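Local structure of Phosphoglucosamine/phosphogalactosamine mutase (Sulfolobus tokodaii, 2F7L) at residues S153-G158 and V339-M344; S161-E166 and M349-A354; S271-K276 and F331-H336; Q301-K306 and A317-L322. The protein interconverts the 6-phosphates and 1-phosphates of glucosamine and galactosamine, with magnesium, on the way to UDP-N-acetylglucosamine and UDP-N-acetylgalactosamine. All blocks are in the same frame, centred on the assembly; numbering follows the deposited sequence.

Residues 153-158, on helix 151-160, and residues 161-166, leading into helix 165-171, come first, in domain II. Residues 271-276 follow in domain III, at the end of helix 259-272. Strand 301-305 then meets residues 317-322, closing the short loop of interaction 4. Residues 331-336 close interaction 3 round it. Residues 339-344 next close interaction 1, and residues 349-354 close interaction 2. Interactions 3 and 4 are nested inside both of these, while interactions 1 and 2 cross each other. Both of the crossing contacts join domain II to helix 342-356 of domain III. A salt bridge from Glu-351 to Lys-273 ties interaction 2 to interaction 3. Pro-334 packing on Leu-322 ties interaction 3 to interaction 4.

Interaction 1. Residues S153-G158 and V339-M344; sequences STYVNG and VRDGAM
Tyr-155 and Asp-341 make a buried phenol-to-carboxylate hydrogen bond between domains II and III. Tyr-155 belongs to helix 151-160. Asp-341 stands just before helix 342-356. The two side chains come from opposite directions. Tyr-155 CG lies anti to the backbone N (chi1 180°), which sends the ring out from its helix toward the other segment. Tyr-155 OH donates to Asp-341 OD1, and their modelled distance of 2.4 Å is shorter than expected and doubtful in detail. Asp-341 OD2 sits at the ring edge, near its plane, on the CE1 side. Ring and carboxylate are nearly coplanar, their planes 16° apart. Ala-343 CB approaches obliquely, 4.1 Å from Tyr-155 CE2. Asp-341 is also the N-cap of helix 342-356. Its OD1 accepts from Met-344 N at 2.8 Å, and this donor comes from above the carboxylate plane. OD2 is bonded to Gln-337 NE2. The neighbouring Arg-340 forms salt bridges with Asp-8 and with Asp-245, a magnesium ligand by similarity, so the contact lies close to the probable metal site. Shortening Asp-341 to an alanine removes the carboxylate, and would probably leave the Tyr-155 hydroxyl and the Met-344 amide without their acceptor and the helix start uncapped. One oxygen thus serves two donors, and the carboxylate probably gains stability from them and from the helix N terminus.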
loop_
_atom_site.group_PDB
_atom_site.type_symbol
_atom_site.label_atom_id
_atom_site.label_comp_id
_atom_site.label_asym_id
_atom_site.label_seq_id
_atom_site.Cartn_x
_atom_site.Cartn_y
_atom_site.Cartn_z
ATOM N N SER A 153 16.278 9.645 -7.915
ATOM C CA SER A 153 16.348 11.085 -8.159
ATOM C C SER A 153 15.083 11.615 -8.802
ATOM O O SER A 153 14.571 12.644 -8.360
ATOM C CB SER A 153 17.549 11.464 -9.044
ATOM O OG SER A 153 17.248 11.371 -10.436
ATOM N N THR A 154 14.571 10.933 -9.830
ATOM C CA THR A 154 13.355 11.387 -10.506
ATOM C C THR A 154 12.170 11.386 -9.540
ATOM O O THR A 154 11.336 12.289 -9.555
ATOM C CB THR A 154 12.993 10.474 -11.708
ATOM O OG1 THR A 154 14.090 10.426 -12.619
ATOM C CG2 THR A 154 11.785 10.987 -12.444
ATOM N N TYR A 155 12.119 10.367 -8.692
ATOM C CA TYR A 155 11.052 10.188 -7.719
ATOM C C TYR A 155 11.012 11.312 -6.699
ATOM O O TYR A 155 9.980 11.959 -6.519
ATOM C CB TYR A 155 11.258 8.841 -7.024
ATOM C CG TYR A 155 10.259 8.445 -5.965
ATOM C CD1 TYR A 155 8.926 8.208 -6.283
ATOM C CD2 TYR A 155 10.675 8.226 -4.652
ATOM C CE1 TYR A 155 8.024 7.750 -5.314
ATOM C CE2 TYR A 155 9.808 7.776 -3.678
ATOM C CZ TYR A 155 8.475 7.530 -4.007
ATOM O OH TYR A 155 7.613 7.033 -3.032
ATOM N N VAL A 156 12.137 11.545 -6.027
ATOM C CA VAL A 156 12.194 12.591 -5.015
ATOM C C VAL A 156 11.740 13.944 -5.538
ATOM O O VAL A 156 10.869 14.583 -4.943
ATOM C CB VAL A 156 13.595 12.735 -4.447
ATOM C CG1 VAL A 156 13.661 13.960 -3.551
ATOM C CG2 VAL A 156 13.959 11.466 -3.681
ATOM N N ASN A 157 12.327 14.366 -6.651
ATOM C CA ASN A 157 11.983 15.641 -7.258
ATOM C C ASN A 157 10.504 15.687 -7.576
ATOM O O ASN A 157 9.836 16.701 -7.364
ATOM C CB ASN A 157 12.769 15.828 -8.538
ATOM C CG ASN A 157 14.266 15.724 -8.318
ATOM O OD1 ASN A 157 14.992 15.248 -9.201
ATOM N ND2 ASN A 157 14.747 16.181 -7.150
ATOM N N GLY A 158 9.998 14.582 -8.106
ATOM C CA GLY A 158 8.590 14.523 -8.431
ATOM C C GLY A 158 7.778 14.795 -7.183
ATOM O O GLY A 158 6.836 15.573 -7.216
ATOM N N VAL A 339 -0.869 5.483 -7.364
ATOM C CA VAL A 339 -0.492 4.426 -6.432
ATOM C C VAL A 339 -0.163 4.922 -5.030
ATOM O O VAL A 339 0.025 6.114 -4.818
ATOM C CB VAL A 339 0.730 3.595 -6.971
ATOM C CG1 VAL A 339 0.329 2.832 -8.246
ATOM C CG2 VAL A 339 1.930 4.508 -7.220
ATOM N N ARG A 340 -0.115 3.999 -4.075
ATOM C CA ARG A 340 0.225 4.322 -2.697
ATOM C C ARG A 340 1.676 4.759 -2.709
ATOM O O ARG A 340 2.519 4.048 -3.244
ATOM C CB ARG A 340 0.124 3.087 -1.826
ATOM C CG ARG A 340 -0.863 2.093 -2.309
ATOM C CD ARG A 340 -0.809 0.917 -1.423
ATOM N NE ARG A 340 -0.050 -0.170 -2.023
ATOM C CZ ARG A 340 0.158 -1.335 -1.417
ATOM N NH1 ARG A 340 -0.336 -1.543 -0.194
ATOM N NH2 ARG A 340 0.837 -2.289 -2.037
ATOM N N ASP A 341 1.976 5.897 -2.086
ATOM C CA ASP A 341 3.333 6.427 -2.081
ATOM C C ASP A 341 3.723 6.975 -0.703
ATOM O O ASP A 341 3.385 8.103 -0.361
ATOM C CB ASP A 341 3.410 7.520 -3.154
ATOM C CG ASP A 341 4.821 7.960 -3.445
ATOM O OD1 ASP A 341 5.573 8.250 -2.485
ATOM O OD2 ASP A 341 5.180 8.037 -4.637
ATOM N N GLY A 342 4.448 6.176 0.075
ATOM C CA GLY A 342 4.860 6.574 1.417
ATOM C C GLY A 342 5.614 7.890 1.584
ATOM O O GLY A 342 5.328 8.679 2.493
ATOM N N ALA A 343 6.600 8.139 0.731
ATOM C CA ALA A 343 7.336 9.380 0.847
ATOM C C ALA A 343 6.384 10.482 0.461
ATOM O O ALA A 343 6.347 11.524 1.127
ATOM C CB ALA A 343 8.549 9.397 -0.072
ATOM N N MET A 344 5.597 10.260 -0.592
ATOM C CA MET A 344 4.672 11.303 -1.010
ATOM C C MET A 344 3.803 11.683 0.170
ATOM O O MET A 344 3.477 12.854 0.361
ATOM C CB MET A 344 3.772 10.855 -2.159
ATOM C CG MET A 344 2.877 11.977 -2.724
ATOM S SD MET A 344 3.761 13.288 -3.625
ATOM C CE MET A 344 4.064 14.480 -2.308
#

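Interaction 2. Residues S161-E166 and M349-A354; sequences SHVDIE and MLELLA
Glu-351 reaches from helix 342-356 across Val-163 to the backbone of Asp-164. The two side chains, Glu-351 and Val-163, meet at a slant. Beyond CG the glutamate chain is extended, which lays its carboxylate against the valine. Glu-351 CG lies 3.8 Å from Val-163 CB, and Glu-351 CD is 3.6 Å from the same Val-163 CB. Val-163 CG1 stands beside its own backbone N, anti to the carbonyl carbon (chi1 -56°), and Val-163 CB and CG1 pack together against the carboxylate. From there Glu-351 OE1 accepts from Asp-164 N at 2.8 Å. The bond is fairly straight, 159° at the hydrogen. It uses the anti side of the carboxylate, with the donor 26° out of its plane. Asp-164 is the centre of an inverse gamma turn and the N-cap of helix 165-171. The contact therefore joins the start of this domain II helix to a helix of domain III. The side chain of Asp-164 leads away from Glu-351, and its OD1 caps Lys-167 N. The second oxygen of Glu-351, OE2, accepts from Trp-269 NE1 and forms a salt bridge with Lys-273 NZ. Ile-168 packs against both Val-163 and Glu-351.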
loop_
_atom_site.group_PDB
_atom_site.type_symbol
_atom_site.label_atom_id
_atom_site.label_comp_id
_atom_site.label_asym_id
_atom_site.label_seq_id
_atom_site.Cartn_x
_atom_site.Cartn_y
_atom_site.Cartn_z
ATOM N N SER A 161 7.933 18.423 -5.918
ATOM C CA SER A 161 7.240 19.359 -6.772
ATOM C C SER A 161 5.792 19.622 -6.365
ATOM O O SER A 161 5.101 20.405 -7.012
ATOM C CB SER A 161 7.271 18.850 -8.202
ATOM O OG SER A 161 6.256 17.895 -8.390
ATOM N N HIS A 162 5.319 18.986 -5.306
ATOM C CA HIS A 162 3.927 19.199 -4.900
ATOM C C HIS A 162 3.706 19.844 -3.540
ATOM O O HIS A 162 2.565 19.939 -3.092
ATOM C CB HIS A 162 3.150 17.886 -4.956
ATOM C CG HIS A 162 3.087 17.285 -6.325
ATOM N ND1 HIS A 162 2.399 17.870 -7.362
ATOM C CD2 HIS A 162 3.624 16.146 -6.820
ATOM C CE1 HIS A 162 2.512 17.114 -8.442
ATOM N NE2 HIS A 162 3.249 16.064 -8.138
ATOM N N VAL A 163 4.781 20.282 -2.888
ATOM C CA VAL A 163 4.664 20.939 -1.591
ATOM C C VAL A 163 5.525 22.204 -1.499
ATOM O O VAL A 163 6.574 22.314 -2.135
ATOM C CB VAL A 163 5.069 20.006 -0.432
ATOM C CG1 VAL A 163 4.232 18.729 -0.475
ATOM C CG2 VAL A 163 6.537 19.699 -0.510
ATOM N N ASP A 164 5.062 23.162 -0.708
ATOM C CA ASP A 164 5.788 24.402 -0.501
ATOM C C ASP A 164 7.070 24.058 0.220
ATOM O O ASP A 164 7.097 24.065 1.443
ATOM C CB ASP A 164 4.972 25.321 0.393
ATOM C CG ASP A 164 5.576 26.697 0.519
ATOM O OD1 ASP A 164 6.831 26.813 0.524
ATOM O OD2 ASP A 164 4.779 27.657 0.630
ATOM N N ILE A 165 8.135 23.776 -0.515
ATOM C CA ILE A 165 9.391 23.415 0.128
ATOM C C ILE A 165 9.927 24.422 1.142
ATOM O O ILE A 165 10.437 24.042 2.200
ATOM C CB ILE A 165 10.487 23.182 -0.890
ATOM C CG1 ILE A 165 10.084 22.043 -1.818
ATOM C CG2 ILE A 165 11.809 22.895 -0.165
ATOM C CD1 ILE A 165 11.152 21.701 -2.822
ATOM N N GLU A 166 9.829 25.705 0.821
ATOM C CA GLU A 166 10.325 26.724 1.733
ATOM C C GLU A 166 9.498 26.804 3.020
ATOM O O GLU A 166 10.057 26.784 4.121
ATOM C CB GLU A 166 10.386 28.076 1.018
ATOM C CG GLU A 166 11.475 28.140 -0.053
ATOM C CD GLU A 166 12.835 27.604 0.442
ATOM O OE1 GLU A 166 13.210 27.878 1.609
ATOM O OE2 GLU A 166 13.541 26.917 -0.339
ATOM N N MET A 349 2.253 15.269 4.655
ATOM C CA MET A 349 1.978 15.404 6.075
ATOM C C MET A 349 2.712 16.599 6.641
ATOM O O MET A 349 2.127 17.407 7.355
ATOM C CB MET A 349 2.378 14.135 6.831
ATOM C CG MET A 349 1.914 14.105 8.288
ATOM S SD MET A 349 0.116 14.098 8.462
ATOM C CE MET A 349 -0.198 12.344 8.713
ATOM N N LEU A 350 4.000 16.704 6.329
ATOM C CA LEU A 350 4.805 17.829 6.801
ATOM C C LEU A 350 4.242 19.152 6.264
ATOM O O LEU A 350 4.499 20.208 6.841
ATOM C CB LEU A 350 6.271 17.680 6.367
ATOM C CG LEU A 350 7.109 16.596 7.046
ATOM C CD1 LEU A 350 8.557 16.758 6.648
ATOM C CD2 LEU A 350 6.984 16.693 8.553
ATOM N N GLU A 351 3.492 19.104 5.164
ATOM C CA GLU A 351 2.920 20.330 4.639
ATOM C C GLU A 351 1.726 20.654 5.530
ATOM O O GLU A 351 1.727 21.659 6.236
ATOM C CB GLU A 351 2.478 20.183 3.175
ATOM C CG GLU A 351 2.864 21.398 2.325
ATOM C CD GLU A 351 2.116 21.504 0.986
ATOM O OE1 GLU A 351 2.534 22.329 0.135
ATOM O OE2 GLU A 351 1.110 20.784 0.781
ATOM N N LEU A 352 0.724 19.782 5.510
ATOM C CA LEU A 352 -0.486 19.912 6.324
ATOM C C LEU A 352 -0.138 20.347 7.761
ATOM O O LEU A 352 -0.749 21.251 8.326
ATOM C CB LEU A 352 -1.211 18.560 6.324
ATOM C CG LEU A 352 -2.593 18.331 6.943
ATOM C CD1 LEU A 352 -2.454 17.539 8.239
ATOM C CD2 LEU A 352 -3.295 19.678 7.143
ATOM N N LEU A 353 0.869 19.705 8.330
ATOM C CA LEU A 353 1.327 20.007 9.675
ATOM C C LEU A 353 1.941 21.404 9.750
ATOM O O LEU A 353 1.780 22.116 10.740
ATOM C CB LEU A 353 2.367 18.966 10.091
ATOM C CG LEU A 353 2.426 18.557 11.561
ATOM C CD1 LEU A 353 2.899 19.743 12.368
ATOM C CD2 LEU A 353 1.055 18.077 12.043
ATOM N N ALA A 354 2.650 21.792 8.697
ATOM C CA ALA A 354 3.309 23.094 8.646
ATOM C C ALA A 354 2.331 24.247 8.557
ATOM O O ALA A 354 2.512 25.282 9.192
ATOM C CB ALA A 354 4.243 23.143 7.461
#

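Interaction 3. Residues S271-K276 and F331-H336; sequences SVKNPK and FMYPPH
Lys-273 bends twice, at chi3 (75°) and chi4 (74°), and the folded chain lays its last methylenes against the hydroxyl of Tyr-333. Tyr-333 CG is turned anti to the backbone N (chi1 -171°), which brings the hydroxyl end of the ring to the lysine. The two side chains cross at about a right angle. Lys-273 CD is 3.3 Å from Tyr-333 OH. The ring carbon Tyr-333 CZ lies 3.9 Å from Lys-273 CE. Asn-274 flanks the hydroxyl as well, and its side chain slants across that of Tyr-333. Pro-335 places its CG over one face of the Tyr-333 ring, toward the rim. Leu-348 of helix 342-356 also packs against the ring. The contact is internal to domain III. It joins the C-terminal end region of helix 259-272 to the loop that follows edge strand 329-332 of the mixed sheet. The ammonium of Lys-273 is used elsewhere, by Glu-351 and by the carbonyl oxygen of His-162. With a leucine in place of Lys-273, Glu-351 would probably be left without its positive mate and the His-162 carbonyl without its donor, weakening the tie to domain II. The lysine thus works in two ways. Its methylenes pack on the phenol, and its ammonium is bound at the boundary with domain II. The methylene beside the ammonium may be somewhat polarised, which would make it an acceptable neighbour for the phenol oxygen.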
loop_
_atom_site.group_PDB
_atom_site.type_symbol
_atom_site.label_atom_id
_atom_site.label_comp_id
_atom_site.label_asym_id
_atom_site.label_seq_id
_atom_site.Cartn_x
_atom_site.Cartn_y
_atom_site.Cartn_z
ATOM N N SER A 271 -7.838 18.343 -0.643
ATOM C CA SER A 271 -8.920 19.223 -1.105
ATOM C C SER A 271 -8.490 20.687 -0.982
ATOM O O SER A 271 -8.869 21.533 -1.793
ATOM C CB SER A 271 -10.183 19.013 -0.273
ATOM O OG SER A 271 -9.937 19.402 1.068
ATOM N N VAL A 272 -7.708 20.978 0.047
ATOM C CA VAL A 272 -7.215 22.327 0.260
ATOM C C VAL A 272 -6.279 22.720 -0.884
ATOM O O VAL A 272 -6.239 23.882 -1.277
ATOM C CB VAL A 272 -6.447 22.434 1.598
ATOM C CG1 VAL A 272 -5.786 23.790 1.719
ATOM C CG2 VAL A 272 -7.407 22.196 2.769
ATOM N N LYS A 273 -5.538 21.749 -1.418
ATOM C CA LYS A 273 -4.610 21.995 -2.528
ATOM C C LYS A 273 -5.297 21.957 -3.898
ATOM O O LYS A 273 -4.685 22.272 -4.914
ATOM C CB LYS A 273 -3.495 20.945 -2.537
ATOM C CG LYS A 273 -2.644 20.859 -1.292
ATOM C CD LYS A 273 -1.676 19.679 -1.399
ATOM C CE LYS A 273 -0.515 19.933 -2.346
ATOM N NZ LYS A 273 0.454 20.861 -1.748
ATOM N N ASN A 274 -6.554 21.540 -3.939
ATOM C CA ASN A 274 -7.257 21.465 -5.214
ATOM C C ASN A 274 -8.742 21.758 -5.089
ATOM O O ASN A 274 -9.571 20.859 -5.267
ATOM C CB ASN A 274 -7.080 20.081 -5.844
ATOM C CG ASN A 274 -5.625 19.730 -6.078
ATOM O OD1 ASN A 274 -4.951 19.178 -5.198
ATOM N ND2 ASN A 274 -5.123 20.064 -7.263
ATOM N N PRO A 275 -9.106 23.015 -4.781
ATOM C CA PRO A 275 -10.538 23.314 -4.654
ATOM C C PRO A 275 -11.237 22.923 -5.943
ATOM O O PRO A 275 -12.399 22.521 -5.941
ATOM C CB PRO A 275 -10.556 24.822 -4.406
ATOM C CG PRO A 275 -9.247 25.062 -3.659
ATOM C CD PRO A 275 -8.280 24.195 -4.450
ATOM N N LYS A 276 -10.487 23.017 -7.035
ATOM C CA LYS A 276 -10.977 22.708 -8.378
ATOM C C LYS A 276 -11.348 21.244 -8.616
ATOM O O LYS A 276 -12.132 20.928 -9.515
ATOM C CB LYS A 276 -9.914 23.130 -9.410
ATOM C CG LYS A 276 -8.492 22.534 -9.177
ATOM C CD LYS A 276 -8.414 20.981 -9.319
ATOM C CE LYS A 276 -8.999 20.474 -10.661
ATOM N NZ LYS A 276 -8.954 18.989 -10.848
ATOM N N PHE A 331 -1.486 5.764 0.734
ATOM C CA PHE A 331 -2.395 6.818 0.361
ATOM C C PHE A 331 -2.050 7.198 -1.093
ATOM O O PHE A 331 -0.867 7.245 -1.461
ATOM C CB PHE A 331 -2.120 7.976 1.330
ATOM C CG PHE A 331 -2.842 9.240 1.003
ATOM C CD1 PHE A 331 -4.150 9.444 1.438
ATOM C CD2 PHE A 331 -2.213 10.237 0.260
ATOM C CE1 PHE A 331 -4.813 10.621 1.140
ATOM C CE2 PHE A 331 -2.866 11.415 -0.046
ATOM C CZ PHE A 331 -4.169 11.615 0.392
ATOM N N MET A 332 -3.061 7.455 -1.921
ATOM C CA MET A 332 -2.812 7.832 -3.320
ATOM C C MET A 332 -3.121 9.300 -3.582
ATOM O O MET A 332 -4.232 9.750 -3.352
ATOM C CB MET A 332 -3.614 6.946 -4.282
ATOM C CG MET A 332 -4.740 6.140 -3.634
ATOM S SD MET A 332 -4.250 4.657 -2.658
ATOM C CE MET A 332 -4.223 3.435 -4.060
ATOM N N TYR A 333 -2.117 10.034 -4.057
ATOM C CA TYR A 333 -2.231 11.465 -4.348
ATOM C C TYR A 333 -2.134 11.650 -5.862
ATOM O O TYR A 333 -1.048 11.778 -6.407
ATOM C CB TYR A 333 -1.098 12.215 -3.632
ATOM C CG TYR A 333 -1.227 13.714 -3.667
ATOM C CD1 TYR A 333 -2.393 14.337 -3.243
ATOM C CD2 TYR A 333 -0.211 14.505 -4.182
ATOM C CE1 TYR A 333 -2.550 15.724 -3.351
ATOM C CE2 TYR A 333 -0.345 15.883 -4.294
ATOM C CZ TYR A 333 -1.520 16.493 -3.887
ATOM O OH TYR A 333 -1.695 17.851 -4.087
ATOM N N PRO A 334 -3.285 11.665 -6.558
ATOM C CA PRO A 334 -3.394 11.813 -8.017
ATOM C C PRO A 334 -2.435 12.765 -8.696
ATOM O O PRO A 334 -1.748 12.380 -9.629
ATOM C CB PRO A 334 -4.855 12.192 -8.215
ATOM C CG PRO A 334 -5.508 11.363 -7.174
ATOM C CD PRO A 334 -4.625 11.592 -5.957
ATOM N N PRO A 335 -2.383 14.028 -8.254
ATOM C CA PRO A 335 -1.447 14.941 -8.914
ATOM C C PRO A 335 -0.049 14.344 -9.076
ATOM O O PRO A 335 0.625 14.617 -10.061
ATOM C CB PRO A 335 -1.485 16.191 -8.024
ATOM C CG PRO A 335 -2.123 15.714 -6.749
ATOM C CD PRO A 335 -3.125 14.722 -7.190
ATOM N N HIS A 336 0.380 13.534 -8.117
ATOM C CA HIS A 336 1.678 12.867 -8.200
ATOM C C HIS A 336 1.449 11.587 -9.006
ATOM O O HIS A 336 1.803 11.498 -10.173
ATOM C CB HIS A 336 2.167 12.499 -6.809
ATOM C CG HIS A 336 3.532 11.897 -6.792
ATOM N ND1 HIS A 336 3.873 10.854 -5.955
ATOM C CD2 HIS A 336 4.665 12.246 -7.442
ATOM C CE1 HIS A 336 5.159 10.591 -6.083
ATOM N NE2 HIS A 336 5.664 11.422 -6.978
#

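Interaction 4. Residues Q301-K306 and A317-L322; sequences QVDWTK and ADENAL
Asp-303 lies in strand 301-305 and faces Glu-319, the first residue beyond helix 309-318. The strand is an outer one of the domain III sheet and runs parallel to strand 280-284. Residues 317-322 leave the helix through a Schellman motif. Asn-320, with a positive phi of 37°, is its C-prime residue. Asn-320 N bonds to Ala-317 O at 2.7 Å, and Ala-321 N returns to Val-316 O. The backbones stay well apart, with Asp-303 CA and Ala-321 CA 9.1 Å from each other. Only the two acidic side chains bridge the gap between the segments. They come from opposite directions. Glu-319 has its CG between the backbone N and the carbonyl carbon (chi1 83°), and beyond it the chain runs extended toward the strand. The carboxylate planes are 68° apart. Asp-303 OD2 and Glu-319 OE2 are modelled 2.4 Å apart, a closeness that is doubtful in detail at this resolution. Two acids meet here, and Lys-315 probably tempers their charge. It forms a salt bridge with Glu-319 OE1 and also packs against Asp-303. The side chains of both acids also touch Lys-280 of strand 280-284. The site is at the protein surface, away from the probable metal ligands. Strand 301-305, helix 309-318 and strand 323-326 form a beta-alpha-beta crossover that passes strand 280-284, as expected of an alpha/beta/alpha domain.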
loop_
_atom_site.group_PDB
_atom_site.type_symbol
_atom_site.label_atom_id
_atom_site.label_comp_id
_atom_site.label_asym_id
_atom_site.label_seq_id
_atom_site.Cartn_x
_atom_site.Cartn_y
_atom_site.Cartn_z
ATOM N N GLN A 301 -17.123 13.488 -0.365
ATOM C CA GLN A 301 -17.803 12.202 -0.230
ATOM C C GLN A 301 -16.730 11.138 -0.147
ATOM O O GLN A 301 -15.638 11.313 -0.686
ATOM C CB GLN A 301 -18.633 11.873 -1.454
ATOM C CG GLN A 301 -19.496 12.970 -1.938
ATOM C CD GLN A 301 -20.074 12.654 -3.300
ATOM O OE1 GLN A 301 -20.813 13.465 -3.874
ATOM N NE2 GLN A 301 -19.740 11.472 -3.832
ATOM N N VAL A 302 -17.021 10.037 0.531
ATOM C CA VAL A 302 -16.053 8.964 0.582
ATOM C C VAL A 302 -16.709 7.834 -0.203
ATOM O O VAL A 302 -17.836 7.443 0.085
ATOM C CB VAL A 302 -15.703 8.539 2.051
ATOM C CG1 VAL A 302 -15.908 9.709 2.994
ATOM C CG2 VAL A 302 -16.494 7.340 2.476
ATOM N N ASP A 303 -16.031 7.365 -1.244
ATOM C CA ASP A 303 -16.553 6.271 -2.041
ATOM C C ASP A 303 -15.993 4.967 -1.511
ATOM O O ASP A 303 -14.821 4.675 -1.696
ATOM C CB ASP A 303 -16.155 6.446 -3.501
ATOM C CG ASP A 303 -17.043 7.430 -4.226
ATOM O OD1 ASP A 303 -18.278 7.208 -4.252
ATOM O OD2 ASP A 303 -16.508 8.422 -4.772
ATOM N N TRP A 304 -16.821 4.181 -0.845
ATOM C CA TRP A 304 -16.356 2.919 -0.285
ATOM C C TRP A 304 -16.097 1.901 -1.376
ATOM O O TRP A 304 -16.749 1.934 -2.406
ATOM C CB TRP A 304 -17.381 2.374 0.711
ATOM C CG TRP A 304 -17.532 3.254 1.903
ATOM C CD1 TRP A 304 -18.520 4.170 2.130
ATOM C CD2 TRP A 304 -16.642 3.338 3.024
ATOM N NE1 TRP A 304 -18.302 4.818 3.323
ATOM C CE2 TRP A 304 -17.156 4.328 3.893
ATOM C CE3 TRP A 304 -15.463 2.672 3.382
ATOM C CZ2 TRP A 304 -16.528 4.670 5.103
ATOM C CZ3 TRP A 304 -14.836 3.009 4.586
ATOM C CH2 TRP A 304 -15.373 3.998 5.432
ATOM N N THR A 305 -15.150 0.994 -1.150
ATOM C CA THR A 305 -14.833 -0.006 -2.160
ATOM C C THR A 305 -14.232 -1.288 -1.578
ATOM O O THR A 305 -14.057 -1.400 -0.374
ATOM C CB THR A 305 -13.880 0.610 -3.237
ATOM O OG1 THR A 305 -13.678 -0.326 -4.297
ATOM C CG2 THR A 305 -12.545 0.994 -2.636
ATOM N N LYS A 306 -13.942 -2.256 -2.438
ATOM C CA LYS A 306 -13.355 -3.523 -2.021
ATOM C C LYS A 306 -12.003 -3.273 -1.379
ATOM O O LYS A 306 -11.428 -2.184 -1.491
ATOM C CB LYS A 306 -13.150 -4.460 -3.227
ATOM C CG LYS A 306 -14.408 -4.757 -4.000
ATOM C CD LYS A 306 -14.177 -5.523 -5.326
ATOM C CE LYS A 306 -15.485 -5.561 -6.244
ATOM N NZ LYS A 306 -15.820 -4.273 -7.011
ATOM N N ALA A 317 -8.196 6.652 -10.228
ATOM C CA ALA A 317 -8.003 7.142 -11.592
ATOM C C ALA A 317 -9.358 7.142 -12.331
ATOM O O ALA A 317 -9.864 8.201 -12.698
ATOM C CB ALA A 317 -6.980 6.273 -12.341
ATOM N N ASP A 318 -9.937 5.955 -12.520
ATOM C CA ASP A 318 -11.223 5.779 -13.194
ATOM C C ASP A 318 -12.355 6.746 -12.809
ATOM O O ASP A 318 -13.286 6.958 -13.596
ATOM C CB ASP A 318 -11.717 4.353 -12.986
ATOM C CG ASP A 318 -11.078 3.371 -13.945
ATOM O OD1 ASP A 318 -9.868 3.510 -14.231
ATOM O OD2 ASP A 318 -11.784 2.447 -14.412
ATOM N N GLU A 319 -12.305 7.323 -11.612
ATOM C CA GLU A 319 -13.362 8.239 -11.223
ATOM C C GLU A 319 -12.804 9.614 -10.881
ATOM O O GLU A 319 -13.407 10.409 -10.142
ATOM C CB GLU A 319 -14.217 7.640 -10.075
ATOM C CG GLU A 319 -13.720 7.783 -8.641
ATOM C CD GLU A 319 -14.741 7.230 -7.622
ATOM O OE1 GLU A 319 -15.025 6.007 -7.636
ATOM O OE2 GLU A 319 -15.269 8.018 -6.807
ATOM N N ASN A 320 -11.634 9.884 -11.443
ATOM C CA ASN A 320 -10.980 11.167 -11.264
ATOM C C ASN A 320 -11.205 11.696 -9.861
ATOM O O ASN A 320 -11.611 12.835 -9.677
ATOM C CB ASN A 320 -11.551 12.139 -12.284
ATOM C CG ASN A 320 -10.812 13.443 -12.315
ATOM O OD1 ASN A 320 -9.632 13.495 -12.686
ATOM N ND2 ASN A 320 -11.499 14.524 -11.925
ATOM N N ALA A 321 -10.932 10.852 -8.873
ATOM C CA ALA A 321 -11.127 11.215 -7.475
ATOM C C ALA A 321 -10.069 12.175 -6.934
ATOM O O ALA A 321 -9.049 12.433 -7.573
ATOM C CB ALA A 321 -11.169 9.956 -6.627
ATOM N N LEU A 322 -10.315 12.705 -5.744
ATOM C CA LEU A 322 -9.374 13.628 -5.133
ATOM C C LEU A 322 -8.161 12.854 -4.665
ATOM O O LEU A 322 -7.041 13.258 -4.919
ATOM C CB LEU A 322 -10.014 14.344 -3.938
ATOM C CG LEU A 322 -9.146 15.394 -3.239
ATOM C CD1 LEU A 322 -8.946 16.588 -4.175
ATOM C CD2 LEU A 322 -9.801 15.835 -1.930
#